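Local coordinates for Non-structural protein 3 (Porcine deltacoronavirus, PDB 6LN0) that probably combines an ADP-ribose-binding macro domain with a papain-like cysteine protease that processes the viral polyprotein, at residues Gly19-Ile24 with Thr150-Asn155; Ser329-Cys334 with Thr370-Lys375. One frame throughout, in Å; residues are numbered along the deposited sequence.

Overall arrangement
The two contacts lie far apart in an elongated chain, on opposite sides of its centre: their centres are 85 Å from each other and their nearest atoms about 72 Å. Contact 1 (19-24 with 150-155) belongs to the macro domain, where a loop after strand 10-17 packs on the end of strand 146-152. Contact 2 (329-334 with 370-375) belongs to the zinc-bearing sheet of the papain-like protease region and ends at the metal through Cys334. Along the sequence, both segments of contact 1 precede those of contact 2. The first is held by apolar packing, the second by backbone pairing of antiparallel strands, and neither touches the other.

Contact 1 of 2, residues Gly19-Ile24 with Thr150-Asn155; sequences GELASI and TLVTMN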
ATOM      1  N   GLY A  19      -3.217 -27.698 -27.025  1.00 84.37           N
ATOM      2  CA  GLY A  19      -3.319 -29.005 -27.665  1.00 88.25           C
ATOM      3  C   GLY A  19      -2.022 -29.773 -27.830  1.00 84.63           C
ATOM      4  O   GLY A  19      -1.059 -29.576 -27.083  1.00 87.93           O
ATOM      5  N   GLU A  20      -1.981 -30.662 -28.825  1.00 86.91           N
ATOM      6  CA  GLU A  20      -0.836 -31.566 -28.948  1.00 83.42           C
ATOM      7  C   GLU A  20       0.262 -31.013 -29.861  1.00 79.14           C
ATOM      8  O   GLU A  20       0.096 -30.011 -30.547  1.00 76.30           O
ATOM      9  CB  GLU A  20      -1.271 -32.960 -29.421  1.00 76.86           C
ATOM     10  CG  GLU A  20      -0.120 -34.026 -29.479  1.00 82.55           C
ATOM     11  CD  GLU A  20       0.835 -34.048 -28.241  1.00 88.52           C
ATOM     12  OE1 GLU A  20       1.314 -32.991 -27.774  1.00 93.30           O
ATOM     13  OE2 GLU A  20       1.148 -35.156 -27.738  1.00 89.64           O
ATOM     14  N   LEU A  21       1.407 -31.702 -29.848  1.00 75.14           N
ATOM     15  CA  LEU A  21       2.655 -31.141 -30.360  1.00 74.50           C
ATOM     16  C   LEU A  21       2.545 -30.750 -31.824  1.00 74.00           C
ATOM     17  O   LEU A  21       2.987 -29.661 -32.206  1.00 75.62           O
ATOM     18  CB  LEU A  21       3.800 -32.138 -30.143  1.00 71.70           C
ATOM     19  CG  LEU A  21       4.083 -32.235 -28.647  1.00 75.37           C
ATOM     20  CD1 LEU A  21       5.082 -33.316 -28.343  1.00 67.46           C
ATOM     21  CD2 LEU A  21       4.533 -30.882 -28.059  1.00 66.04           C
ATOM     22  N   ALA A  22       1.921 -31.601 -32.648  1.00 71.58           N
ATOM     23  CA  ALA A  22       1.730 -31.281 -34.061  1.00 75.21           C
ATOM     24  C   ALA A  22       1.120 -29.900 -34.273  1.00 71.95           C
ATOM     25  O   ALA A  22       1.343 -29.282 -35.316  1.00 70.74           O
ATOM     26  CB  ALA A  22       0.851 -32.347 -34.734  1.00 68.03           C
ATOM     27  N   SER A  23       0.391 -29.384 -33.293  1.00 80.13           N
ATOM     28  CA  SER A  23      -0.250 -28.082 -33.391  1.00 75.92           C
ATOM     29  C   SER A  23       0.720 -26.909 -33.333  1.00 74.33           C
ATOM     30  O   SER A  23       0.412 -25.846 -33.890  1.00 81.02           O
ATOM     31  CB  SER A  23      -1.233 -27.906 -32.250  1.00 81.53           C
ATOM     32  OG  SER A  23      -0.593 -28.082 -31.001  1.00 84.10           O
ATOM     33  N   ILE A  24       1.890 -27.079 -32.709  1.00 72.52           N
ATOM     34  CA  ILE A  24       2.632 -25.922 -32.229  1.00 71.78           C
ATOM     35  C   ILE A  24       3.139 -25.088 -33.400  1.00 71.41           C
ATOM     36  O   ILE A  24       3.469 -25.606 -34.477  1.00 71.22           O
ATOM     37  CB  ILE A  24       3.773 -26.392 -31.311  1.00 67.98           C
ATOM     38  CG1 ILE A  24       3.213 -27.037 -30.052  1.00 66.56           C
ATOM     39  CG2 ILE A  24       4.674 -25.231 -30.903  1.00 65.40           C
ATOM     40  CD1 ILE A  24       2.684 -26.017 -29.038  1.00 69.91           C
ATOM     41  N   THR A 150       7.708 -22.253 -24.936  1.00 66.60           N
ATOM     42  CA  THR A 150       6.396 -22.852 -25.137  1.00 62.86           C
ATOM     43  C   THR A 150       6.294 -24.141 -24.340  1.00 61.98           C
ATOM     44  O   THR A 150       7.030 -25.094 -24.609  1.00 63.90           O
ATOM     45  CB  THR A 150       6.164 -23.148 -26.617  1.00 65.03           C
ATOM     46  OG1 THR A 150       6.095 -21.920 -27.350  1.00 69.60           O
ATOM     47  CG2 THR A 150       4.879 -23.927 -26.800  1.00 62.49           C
ATOM     48  N   LEU A 151       5.380 -24.180 -23.380  1.00 62.31           N
ATOM     49  CA  LEU A 151       5.019 -25.431 -22.732  1.00 60.61           C
ATOM     50  C   LEU A 151       3.723 -25.955 -23.316  1.00 60.99           C
ATOM     51  O   LEU A 151       2.894 -25.202 -23.832  1.00 65.23           O
ATOM     52  CB  LEU A 151       4.853 -25.286 -21.226  1.00 69.38           C
ATOM     53  CG  LEU A 151       5.826 -24.438 -20.445  1.00 68.65           C
ATOM     54  CD1 LEU A 151       5.192 -23.092 -20.406  1.00 69.80           C
ATOM     55  CD2 LEU A 151       5.963 -24.998 -19.046  1.00 64.26           C
ATOM     56  N   VAL A 152       3.549 -27.265 -23.202  1.00 61.14           N
ATOM     57  CA  VAL A 152       2.493 -27.982 -23.897  1.00 67.32           C
ATOM     58  C   VAL A 152       1.799 -28.885 -22.896  1.00 64.71           C
ATOM     59  O   VAL A 152       2.464 -29.625 -22.160  1.00 59.11           O
ATOM     60  CB  VAL A 152       3.042 -28.803 -25.080  1.00 64.90           C
ATOM     61  CG1 VAL A 152       1.924 -29.640 -25.709  1.00 68.22           C
ATOM     62  CG2 VAL A 152       3.691 -27.881 -26.110  1.00 57.47           C
ATOM     63  N   THR A 153       0.463 -28.846 -22.894  1.00 71.30           N
ATOM     64  CA  THR A 153      -0.291 -29.485 -21.822  1.00 80.14           C
ATOM     65  C   THR A 153      -1.250 -30.577 -22.325  1.00 78.54           C
ATOM     66  O   THR A 153      -0.903 -31.762 -22.280  1.00 76.97           O
ATOM     67  CB  THR A 153      -1.010 -28.390 -21.003  1.00 75.44           C
ATOM     68  OG1 THR A 153      -1.811 -28.978 -19.972  1.00 80.86           O
ATOM     69  CG2 THR A 153      -1.858 -27.426 -21.885  1.00 77.88           C
ATOM     70  N   MET A 154      -2.432 -30.189 -22.825  1.00 79.76           N
ATOM     71  CA  MET A 154      -3.593 -31.075 -23.033  1.00 86.26           C
ATOM     72  C   MET A 154      -4.238 -31.526 -21.714  1.00 86.10           C
ATOM     73  O   MET A 154      -4.705 -32.660 -21.596  1.00 87.79           O
ATOM     74  CB  MET A 154      -3.239 -32.287 -23.888  1.00 85.78           C
ATOM     75  CG  MET A 154      -3.268 -32.048 -25.370  1.00 83.97           C
ATOM     76  SD  MET A 154      -3.109 -33.648 -26.138  1.00 90.75           S
ATOM     77  CE  MET A 154      -2.425 -34.620 -24.786  1.00 82.64           C
ATOM     78  N   ASN A 155      -4.285 -30.634 -20.721  1.00 87.80           N
ATOM     79  CA  ASN A 155      -5.034 -30.886 -19.491  1.00 87.06           C
ATOM     80  C   ASN A 155      -5.966 -29.740 -19.113  1.00 85.37           C
ATOM     81  O   ASN A 155      -6.834 -29.940 -18.259  1.00 89.71           O
ATOM     82  CB  ASN A 155      -4.079 -31.184 -18.319  1.00 83.44           C
ATOM     83  CG  ASN A 155      -4.777 -31.833 -17.120  1.00 84.83           C
ATOM     84  OD1 ASN A 155      -5.530 -31.184 -16.398  1.00 88.42           O
ATOM     85  ND2 ASN A 155      -4.507 -33.115 -16.897  1.00 86.38           N
TER
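Val152, at the end of strand 146-152, directs its two methyl groups at the loop 19-24, meeting Gly19, Leu21 and Ile24 most closely and Glu20 more loosely. Val152 CG1, anti to the backbone N (chi1 175°), lies 3.3 Å from Gly19 O. Val152 and Ile24 reach toward each other tip to tip, Val152 CG2 lying 3.6 Å from Ile24 CD1. Leu21 crosses the valine obliquely, so that Leu21 CD2 touches both branches and sits 3.7 Å from Val152 CG2. Two residues earlier on the same strand, Thr150 points its CG2 at the tip of Ile24, with Thr150 CG2 3.8 Å from Ile24 CD1; the Thr150 hydroxyl is hydrogen-bonded to His116. Beyond the strand, Met154 brings its CG against the carbonyl carbon of Gly19 and its sulfur alongside the base of Glu20, with Met154 SD 3.8 Å from Glu20 CB. The Glu20 chain bends at chi2 (45°), so that OE1 accepts a very short, bent hydrogen bond from Leu21 N, approached from above the carboxylate plane. Val118 of the neighbouring strand and Ala45 and Ile49 of helix 44-53 extend this apolar layer. No hydrogen bond joins the two segments, so the loop is seated on the macro-domain sheet by hydrophobic packing.

Contact 2 of 2, residues Ser329-Cys334 with Thr370-Lys375; sequences SATTAC and TPQSGK. With ZN (zinc ion), chain B.
Next to the Cys4 zinc site of the papain-like protease region, strands 327-332 and 365-371 pair antiparallel in a mixed sheet, and the first of them runs on into the metal ligand Cys334. Thr331 and Thr370 form a hydrogen-bonded pair: Thr370 N gives to Thr331 O at 2.8 Å, in the carbonyl plane, and Thr331 N returns a bond of 3.1 Å to Thr370 O from above that carbonyl's plane. The same Thr370 O is gripped a second time by the side chain of Gln372, whose NE2 donates to it at 3.0 Å. A bend at chi2 (-70°) brings this amide back to its own strand, while the glutamine chain lies across the partner strand, crossing Thr331 obliquely with CG beside Ala330 CA. Ala330 faces Pro371 as a non-hydrogen-bonded pair, with Ala330 CB 3.1 Å from Thr370 O. At the corner where the second strand turns, Gln372 N donates to Ser329 O at 2.7 Å in a nearly straight bond (166°). The hydroxyls of Ser329 and Ser373 are hydrogen-bonded, OG to OG 2.8 Å, and either could be the donor; each OG stands in the crowded position between its backbone N and carbonyl carbon. Beyond the paired part, Cys334 SG binds the zinc ion at 2.3 Å, and Cys335, Cys360 and Cys363 complete the site. Thr367 OG1 makes weak hydrogen bonds to the backbone N of Ala333 and of Cys334. Paired strands leading into a four-cysteine zinc site are characteristic of the zinc-ribbon fingers subdomain of coronavirus papain-like proteases.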
ATOM      1  N   SER A 329      -9.863  41.690   9.981  1.00 37.57           N
ATOM      2  CA  SER A 329      -9.031  42.829   9.634  1.00 39.95           C
ATOM      3  C   SER A 329      -9.021  43.822  10.798  1.00 42.19           C
ATOM      4  O   SER A 329      -9.979  43.883  11.581  1.00 38.91           O
ATOM      5  CB  SER A 329      -9.548  43.499   8.360  1.00 42.44           C
ATOM      6  OG  SER A 329     -10.745  44.213   8.647  1.00 46.19           O
ATOM      7  N   ALA A 330      -7.939  44.606  10.906  1.00 37.91           N
ATOM      8  CA  ALA A 330      -7.777  45.546  12.014  1.00 39.59           C
ATOM      9  C   ALA A 330      -6.695  46.581  11.698  1.00 39.61           C
ATOM     10  O   ALA A 330      -6.018  46.511  10.672  1.00 39.22           O
ATOM     11  CB  ALA A 330      -7.440  44.807  13.311  1.00 34.58           C
ATOM     12  N   THR A 331      -6.543  47.552  12.602  1.00 36.19           N
ATOM     13  CA  THR A 331      -5.469  48.535  12.546  1.00 37.24           C
ATOM     14  C   THR A 331      -4.609  48.429  13.800  1.00 39.55           C
ATOM     15  O   THR A 331      -5.108  48.137  14.907  1.00 36.32           O
ATOM     16  CB  THR A 331      -6.001  49.981  12.417  1.00 36.37           C
ATOM     17  OG1 THR A 331      -7.072  50.184  13.343  1.00 42.95           O
ATOM     18  CG2 THR A 331      -6.504  50.267  10.999  1.00 38.53           C
ATOM     19  N   THR A 332      -3.316  48.665  13.637  1.00 35.09           N
ATOM     20  CA  THR A 332      -2.440  48.554  14.793  1.00 39.35           C
ATOM     21  C   THR A 332      -2.603  49.766  15.710  1.00 42.04           C
ATOM     22  O   THR A 332      -3.007  50.851  15.286  1.00 45.13           O
ATOM     23  CB  THR A 332      -0.981  48.407  14.349  1.00 44.30           C
ATOM     24  OG1 THR A 332      -0.609  49.496  13.497  1.00 40.39           O
ATOM     25  CG2 THR A 332      -0.777  47.104  13.582  1.00 37.11           C
ATOM     26  N   ALA A 333      -2.324  49.561  16.990  1.00 45.17           N
ATOM     27  CA  ALA A 333      -2.296  50.677  17.926  1.00 38.87           C
ATOM     28  C   ALA A 333      -1.005  51.474  17.799  1.00 45.90           C
ATOM     29  O   ALA A 333      -1.001  52.689  18.014  1.00 52.24           O
ATOM     30  CB  ALA A 333      -2.468  50.173  19.354  1.00 36.29           C
ATOM     31  N   CYS A 334       0.079  50.828  17.391  1.00 47.82           N
ATOM     32  CA  CYS A 334       1.360  51.519  17.310  1.00 51.69           C
ATOM     33  C   CYS A 334       1.394  52.520  16.154  1.00 49.79           C
ATOM     34  O   CYS A 334       1.840  53.658  16.333  1.00 62.18           O
ATOM     35  CB  CYS A 334       2.487  50.505  17.167  1.00 54.76           C
ATOM     36  SG  CYS A 334       2.122  49.260  15.943  1.00 46.91           S
ATOM     37  N   THR A 370      -7.165  47.329  16.688  1.00 39.59           N
ATOM     38  CA  THR A 370      -8.587  47.660  16.730  1.00 40.52           C
ATOM     39  C   THR A 370      -9.287  46.962  15.580  1.00 42.25           C
ATOM     40  O   THR A 370      -9.014  47.280  14.407  1.00 40.43           O
ATOM     41  CB  THR A 370      -8.803  49.170  16.670  1.00 44.39           C
ATOM     42  OG1 THR A 370      -8.138  49.796  17.791  1.00 44.18           O
ATOM     43  CG2 THR A 370     -10.277  49.470  16.707  1.00 40.09           C
ATOM     44  N   PRO A 371     -10.158  45.994  15.861  1.00 44.10           N
ATOM     45  CA  PRO A 371     -10.762  45.190  14.783  1.00 42.79           C
ATOM     46  C   PRO A 371     -11.709  46.004  13.922  1.00 45.17           C
ATOM     47  O   PRO A 371     -12.509  46.785  14.434  1.00 50.68           O
ATOM     48  CB  PRO A 371     -11.532  44.100  15.534  1.00 44.54           C
ATOM     49  CG  PRO A 371     -11.013  44.133  16.944  1.00 47.98           C
ATOM     50  CD  PRO A 371     -10.453  45.483  17.206  1.00 38.85           C
ATOM     51  N   GLN A 372     -11.650  45.783  12.605  1.00 48.02           N
ATOM     52  CA  GLN A 372     -12.612  46.383  11.685  1.00 46.55           C
ATOM     53  C   GLN A 372     -13.604  45.392  11.103  1.00 50.41           C
ATOM     54  O   GLN A 372     -14.584  45.833  10.491  1.00 56.15           O
ATOM     55  CB  GLN A 372     -11.904  47.073  10.514  1.00 40.61           C
ATOM     56  CG  GLN A 372     -10.725  47.900  10.938  1.00 45.31           C
ATOM     57  CD  GLN A 372     -11.149  49.142  11.715  1.00 44.47           C
ATOM     58  OE1 GLN A 372     -12.073  49.862  11.301  1.00 44.71           O
ATOM     59  NE2 GLN A 372     -10.469  49.404  12.836  1.00 38.89           N
ATOM     60  N   SER A 373     -13.369  44.086  11.244  1.00 48.89           N
ATOM     61  CA  SER A 373     -14.242  43.051  10.691  1.00 48.33           C
ATOM     62  C   SER A 373     -13.872  41.718  11.335  1.00 50.76           C
ATOM     63  O   SER A 373     -12.847  41.604  12.009  1.00 54.47           O
ATOM     64  CB  SER A 373     -14.124  42.990   9.169  1.00 49.83           C
ATOM     65  OG  SER A 373     -12.877  42.436   8.785  1.00 55.65           O
ATOM     66  N   GLY A 374     -14.713  40.701  11.113  1.00 56.74           N
ATOM     67  CA  GLY A 374     -14.561  39.421  11.779  1.00 39.67           C
ATOM     68  C   GLY A 374     -15.264  39.383  13.131  1.00 51.57           C
ATOM     69  O   GLY A 374     -15.697  40.399  13.685  1.00 56.01           O
ATOM     70  N   LYS A 375     -15.364  38.177  13.686  1.00 51.71           N
ATOM     71  CA  LYS A 375     -16.105  37.970  14.927  1.00 54.20           C
ATOM     72  C   LYS A 375     -15.213  37.825  16.153  1.00 55.68           C
ATOM     73  O   LYS A 375     -15.637  38.166  17.260  1.00 62.64           O
ATOM     74  CB  LYS A 375     -17.005  36.735  14.796  1.00 57.11           C
ATOM     75  CG  LYS A 375     -17.781  36.702  13.483  1.00 57.25           C
ATOM     76  CD  LYS A 375     -18.810  35.581  13.445  1.00 66.28           C
ATOM     77  CE  LYS A 375     -20.236  36.123  13.235  1.00 71.87           C
ATOM     78  NZ  LYS A 375     -20.475  36.808  11.913  1.00 62.75           N
TER
HETATM   79 ZN    ZN B 501       3.304  49.748  14.078  1.00 48.75          ZN